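Local coordinates for protein FimX (Pseudomonas aeruginosa PAO1, PDB 3HV8) that belongs to the EAL-domain family, its EAL domain folding as a barrel of strands and helices that holds a bound C2E, at residues Asp19-Leu24 with Ala77-Lys82; Asn90-Leu95 with Ala132-Glu137. All blocks are in the same frame, centred on the assembly; numbering follows the deposited sequence.

Interaction 1: Asp19-Leu24 with Ala77-Lys82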
loop_
_atom_site.group_PDB
_atom_site.type_symbol
_atom_site.label_atom_id
_atom_site.label_comp_id
_atom_site.label_asym_id
_atom_site.label_seq_id
_atom_site.Cartn_x
_atom_site.Cartn_y
_atom_site.Cartn_z
ATOM N N ASP A 19 8.400 -25.681 -8.682
ATOM C CA ASP A 19 9.564 -24.934 -8.325
ATOM C C ASP A 19 9.143 -23.483 -8.573
ATOM O O ASP A 19 9.457 -22.907 -9.583
ATOM C CB ASP A 19 10.764 -25.360 -9.156
ATOM C CG ASP A 19 12.066 -24.750 -8.693
ATOM O OD1 ASP A 19 12.044 -23.707 -8.125
ATOM O OD2 ASP A 19 13.144 -25.310 -8.942
ATOM N N VAL A 20 8.362 -22.959 -7.634
ATOM C CA VAL A 20 8.007 -21.562 -7.588
ATOM C C VAL A 20 9.258 -20.701 -7.713
ATOM O O VAL A 20 9.213 -19.661 -8.360
ATOM C CB VAL A 20 7.291 -21.247 -6.246
ATOM C CG1 VAL A 20 7.011 -19.766 -6.110
ATOM C CG2 VAL A 20 5.998 -22.047 -6.147
ATOM N N ILE A 21 10.375 -21.126 -7.124
ATOM C CA ILE A 21 11.592 -20.315 -7.140
ATOM C C ILE A 21 12.126 -20.164 -8.561
ATOM O O ILE A 21 12.405 -19.050 -9.019
ATOM C CB ILE A 21 12.678 -20.841 -6.179
ATOM C CG1 ILE A 21 12.116 -20.904 -4.753
ATOM C CG2 ILE A 21 13.928 -19.968 -6.239
ATOM C CD1 ILE A 21 11.416 -19.623 -4.318
ATOM N N ALA A 22 12.241 -21.281 -9.273
ATOM C CA ALA A 22 12.673 -21.223 -10.667
ATOM C C ALA A 22 11.735 -20.366 -11.507
ATOM O O ALA A 22 12.187 -19.576 -12.341
ATOM C CB ALA A 22 12.767 -22.633 -11.248
ATOM N N ILE A 23 10.429 -20.514 -11.297
ATOM C CA ILE A 23 9.450 -19.696 -11.999
ATOM C C ILE A 23 9.631 -18.199 -11.707
ATOM O O ILE A 23 9.585 -17.375 -12.617
ATOM C CB ILE A 23 8.013 -20.150 -11.694
ATOM C CG1 ILE A 23 7.737 -21.518 -12.340
ATOM C CG2 ILE A 23 6.998 -19.130 -12.177
ATOM C CD1 ILE A 23 6.374 -22.082 -12.001
ATOM N N LEU A 24 9.848 -17.844 -10.444
ATOM C CA LEU A 24 10.061 -16.447 -10.072
ATOM C C LEU A 24 11.332 -15.861 -10.669
ATOM O O LEU A 24 11.325 -14.719 -11.152
ATOM C CB LEU A 24 10.099 -16.310 -8.547
ATOM C CG LEU A 24 8.755 -16.482 -7.837
ATOM C CD1 LEU A 24 8.997 -16.617 -6.333
ATOM C CD2 LEU A 24 7.808 -15.317 -8.142
ATOM N N ALA A 77 14.033 -17.125 -0.617
ATOM C CA ALA A 77 14.998 -17.408 -1.682
ATOM C C ALA A 77 15.811 -16.190 -2.101
ATOM O O ALA A 77 16.563 -16.256 -3.072
ATOM C CB ALA A 77 14.289 -17.984 -2.927
ATOM N N GLY A 78 15.646 -15.065 -1.406
ATOM C CA GLY A 78 16.448 -13.892 -1.698
ATOM C C GLY A 78 16.002 -13.100 -2.919
ATOM O O GLY A 78 16.802 -12.380 -3.513
ATOM N N LEU A 79 14.729 -13.226 -3.278
ATOM C CA LEU A 79 14.174 -12.564 -4.462
ATOM C C LEU A 79 13.231 -11.400 -4.140
ATOM O O LEU A 79 12.710 -10.765 -5.060
ATOM C CB LEU A 79 13.419 -13.580 -5.322
ATOM C CG LEU A 79 14.264 -14.739 -5.875
ATOM C CD1 LEU A 79 13.383 -15.699 -6.685
ATOM C CD2 LEU A 79 15.448 -14.229 -6.704
ATOM N N ALA A 80 12.995 -11.123 -2.853
ATOM C CA ALA A 80 11.955 -10.152 -2.498
ATOM C C ALA A 80 12.314 -8.724 -2.907
ATOM O O ALA A 80 11.449 -7.967 -3.358
ATOM C CB ALA A 80 11.615 -10.224 -0.991
ATOM N N GLU A 81 13.584 -8.357 -2.765
ATOM C CA GLU A 81 14.012 -7.030 -3.174
ATOM C C GLU A 81 13.852 -6.845 -4.673
ATOM O O GLU A 81 13.362 -5.817 -5.136
ATOM C CB GLU A 81 15.461 -6.773 -2.766
ATOM C CG GLU A 81 15.727 -6.867 -1.256
ATOM C CD GLU A 81 16.183 -8.252 -0.807
ATOM O OE1 GLU A 81 15.871 -9.252 -1.488
ATOM O OE2 GLU A 81 16.862 -8.333 0.240
ATOM N N LYS A 82 14.248 -7.859 -5.443
ATOM C CA LYS A 82 14.100 -7.799 -6.898
ATOM C C LYS A 82 12.642 -7.673 -7.331
ATOM O O LYS A 82 12.327 -6.940 -8.260
ATOM C CB LYS A 82 14.733 -9.027 -7.565
ATOM C CG LYS A 82 16.216 -8.879 -7.825
ATOM C CD LYS A 82 16.713 -9.962 -8.770
ATOM C CE LYS A 82 17.632 -10.929 -8.054
ATOM N NZ LYS A 82 18.883 -10.236 -7.642
#
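I21 and A77 form the outer part of a small apolar contact, and the isoleucine can be followed atom by atom. Its CB stands back, 4.6 Å from A77 CB. Beyond it the side chain forks: with CG1 anti to the carbonyl carbon (chi1 -57°) and CG2 anti to the backbone N, both branches lean over the A77 methyl. I21 CG2 lies 3.9 Å from A77 CB, and it also faces the L79 CD1 methyl more loosely. I21 CG1 is 4.1 Å from A77 CB, and at the tip I21 CD1 comes nearest, 3.6 Å from the same methyl.

The contact sets the first turn of helix 20-30, which leads into the EAL barrel, against the link between helices 71-76 and 80-96. D19 N-caps that first turn: the N-H of A22 donates a hydrogen bond to D19 OD1 (N to OD1 2.7 Å), meeting it from above the carboxylate plane. Across the contact, G78, with positive phi, ends helix 71-76 in a Schellman motif, after which the chain turns into L79. The L79 side chain points back to helix 20-30, its CD1 3.8 Å from L24 CB, while L24 also touches F70 and A74.

Interaction 2: Asn90-Leu95 with Ala132-Glu137; sequences NSIKLL and ARLPPE
Two successive beta-alpha-beta crossovers of the EAL barrel meet here: helix 80-96, the last helix of the connection from strand 49-58 to strand 105-110, receives the turn that carries the chain out of helix 121-132 towards strand 139-144. No hydrogen bond spans the two segments, and the contact is made mainly of apolar side-chain groups. I92 supplies both branches of its side chain. Its CG2, anti to the backbone N, meets the A132 methyl at 3.4 Å between I92 CG2 and A132 CB, tighter than ordinary van der Waals contact, so the two methyls are pressed together at this point. The other branch serves L134, with I92 CG1 4.2 Å from L134 CD2.

The leucine reaches this place because the chain turns sharply just before it. R133, with phi at +57°, is the residue of the Schellman motif that closes helix 121-132, and its own side chain starts away from helix 80-96 whereas that of L134 starts towards it. The CG of L134, roughly anti to the backbone N (chi1 -151°), then divides the work between two methyls. L134 CD1 rests 3.9 Å from the carbonyl oxygen I92 O, against the helix backbone itself. L134 CD2 looks to two side chains a helical turn apart, I92 and, at the longer distance of 4.5 Å, L95 CD2.

Behind the contact, L139 of strand 139-144 touches I92, L95 and L134 alike, while A128 and L129 of helix 121-132 add to the apolar surroundings of I92. The result is the layering typical of an alpha/beta barrel, in which neighbouring crossover helices pack against each other and against the parallel strands beneath them.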
loop_
_atom_site.group_PDB
_atom_site.type_symbol
_atom_site.label_atom_id
_atom_site.label_comp_id
_atom_site.label_asym_id
_atom_site.label_seq_id
_atom_site.Cartn_x
_atom_site.Cartn_y
_atom_site.Cartn_z
ATOM N N ASN A 90 8.026 -0.390 -12.628
ATOM C CA ASN A 90 6.866 -0.378 -13.496
ATOM C C ASN A 90 5.781 0.581 -13.040
ATOM O O ASN A 90 5.089 1.180 -13.854
ATOM C CB ASN A 90 6.354 -1.794 -13.707
ATOM C CG ASN A 90 7.224 -2.552 -14.664
ATOM O OD1 ASN A 90 8.065 -3.373 -14.263
ATOM N ND2 ASN A 90 7.099 -2.218 -15.936
ATOM N N SER A 91 5.659 0.757 -11.735
ATOM C CA SER A 91 4.715 1.737 -11.220
ATOM C C SER A 91 5.131 3.125 -11.673
ATOM O O SER A 91 4.291 3.909 -12.139
ATOM C CB SER A 91 4.671 1.676 -9.698
ATOM O OG SER A 91 4.038 0.472 -9.301
ATOM N N ILE A 92 6.422 3.428 -11.547
ATOM C CA ILE A 92 6.968 4.723 -11.958
ATOM C C ILE A 92 6.674 4.969 -13.433
ATOM O O ILE A 92 6.265 6.063 -13.824
ATOM C CB ILE A 92 8.500 4.783 -11.725
ATOM C CG1 ILE A 92 8.801 4.960 -10.239
ATOM C CG2 ILE A 92 9.124 5.912 -12.561
ATOM C CD1 ILE A 92 10.246 4.735 -9.857
ATOM N N LYS A 93 6.866 3.940 -14.247
ATOM C CA LYS A 93 6.620 4.038 -15.682
ATOM C C LYS A 93 5.144 4.263 -16.031
ATOM O O LYS A 93 4.807 5.252 -16.686
ATOM C CB LYS A 93 7.138 2.793 -16.392
ATOM C CG LYS A 93 7.070 2.876 -17.907
ATOM C CD LYS A 93 7.719 1.670 -18.554
ATOM C CE LYS A 93 7.597 1.741 -20.069
ATOM N NZ LYS A 93 6.188 1.972 -20.489
ATOM N N LEU A 94 4.276 3.343 -15.606
ATOM C CA LEU A 94 2.842 3.416 -15.901
ATOM C C LEU A 94 2.261 4.714 -15.380
ATOM O O LEU A 94 1.318 5.272 -15.959
ATOM C CB LEU A 94 2.086 2.238 -15.276
ATOM C CG LEU A 94 1.985 0.967 -16.118
ATOM C CD1 LEU A 94 1.521 -0.199 -15.260
ATOM C CD2 LEU A 94 1.047 1.184 -17.298
ATOM N N LEU A 95 2.819 5.188 -14.274
ATOM C CA LEU A 95 2.386 6.437 -13.683
ATOM C C LEU A 95 2.719 7.545 -14.660
ATOM O O LEU A 95 1.833 8.266 -15.113
ATOM C CB LEU A 95 3.080 6.673 -12.339
ATOM C CG LEU A 95 2.463 7.673 -11.355
ATOM C CD1 LEU A 95 0.940 7.609 -11.361
ATOM C CD2 LEU A 95 3.005 7.437 -9.953
ATOM N N ALA A 132 12.803 8.996 -14.801
ATOM C CA ALA A 132 11.466 9.074 -15.373
ATOM C C ALA A 132 10.936 10.498 -15.263
ATOM O O ALA A 132 9.873 10.819 -15.800
ATOM C CB ALA A 132 10.528 8.106 -14.669
ATOM N N ARG A 133 11.676 11.341 -14.553
ATOM C CA ARG A 133 11.257 12.722 -14.382
ATOM C C ARG A 133 9.869 12.697 -13.758
ATOM O O ARG A 133 8.885 13.162 -14.344
ATOM C CB ARG A 133 11.247 13.426 -15.738
ATOM C CG ARG A 133 12.503 13.151 -16.549
ATOM C CD ARG A 133 13.558 14.210 -16.315
ATOM N NE ARG A 133 13.598 15.139 -17.438
ATOM C CZ ARG A 133 13.928 16.422 -17.346
ATOM N NH1 ARG A 133 14.241 16.949 -16.168
ATOM N NH2 ARG A 133 13.933 17.180 -18.435
ATOM N N LEU A 134 9.808 12.109 -12.566
ATOM C CA LEU A 134 8.561 11.962 -11.840
ATOM C C LEU A 134 8.348 13.156 -10.920
ATOM O O LEU A 134 9.260 13.577 -10.204
ATOM C CB LEU A 134 8.557 10.661 -11.030
ATOM C CG LEU A 134 7.179 10.044 -10.796
ATOM C CD1 LEU A 134 6.615 9.584 -12.107
ATOM C CD2 LEU A 134 7.231 8.878 -9.814
ATOM N N PRO A 135 7.135 13.715 -10.949
ATOM C CA PRO A 135 6.739 14.833 -10.089
ATOM C C PRO A 135 6.777 14.436 -8.624
ATOM O O PRO A 135 6.645 13.246 -8.326
ATOM C CB PRO A 135 5.294 15.092 -10.508
ATOM C CG PRO A 135 5.183 14.534 -11.890
ATOM C CD PRO A 135 6.079 13.342 -11.904
ATOM N N PRO A 136 6.936 15.417 -7.717
ATOM C CA PRO A 136 6.970 15.140 -6.274
ATOM C C PRO A 136 5.592 14.668 -5.827
ATOM O O PRO A 136 4.607 14.975 -6.497
ATOM C CB PRO A 136 7.273 16.504 -5.643
ATOM C CG PRO A 136 7.470 17.469 -6.782
ATOM C CD PRO A 136 6.876 16.861 -8.002
ATOM N N GLU A 137 5.525 13.946 -4.715
ATOM C CA GLU A 137 4.265 13.382 -4.231
ATOM C C GLU A 137 3.516 12.607 -5.317
ATOM O O GLU A 137 2.339 12.867 -5.581
ATOM C CB GLU A 137 3.347 14.469 -3.662
ATOM C CG GLU A 137 4.040 15.743 -3.212
ATOM C CD GLU A 137 5.105 15.505 -2.164
ATOM O OE1 GLU A 137 6.105 16.254 -2.169
ATOM O OE2 GLU A 137 4.949 14.576 -1.342
#

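In the fold
Traced from the N terminus, the chain begins with helix 20-30, passes through the hairpin of strands 33-42 and 49-58, and returns along helix 71-76, where interaction 1 closes the first loop, of 52 intervening residues. Helix 80-96 starts within that contact and carries the chain to interaction 2, which opens on its later turns and closes 36 residues further on, after strand 105-110 and helix 121-132. The two loops therefore run in series, neither nesting nor crossing. Their centres are 25 Å apart and they do not touch, yet helix 80-96 serves both: its start is tied to the N-terminal helix, its later part to the following crossover of the barrel.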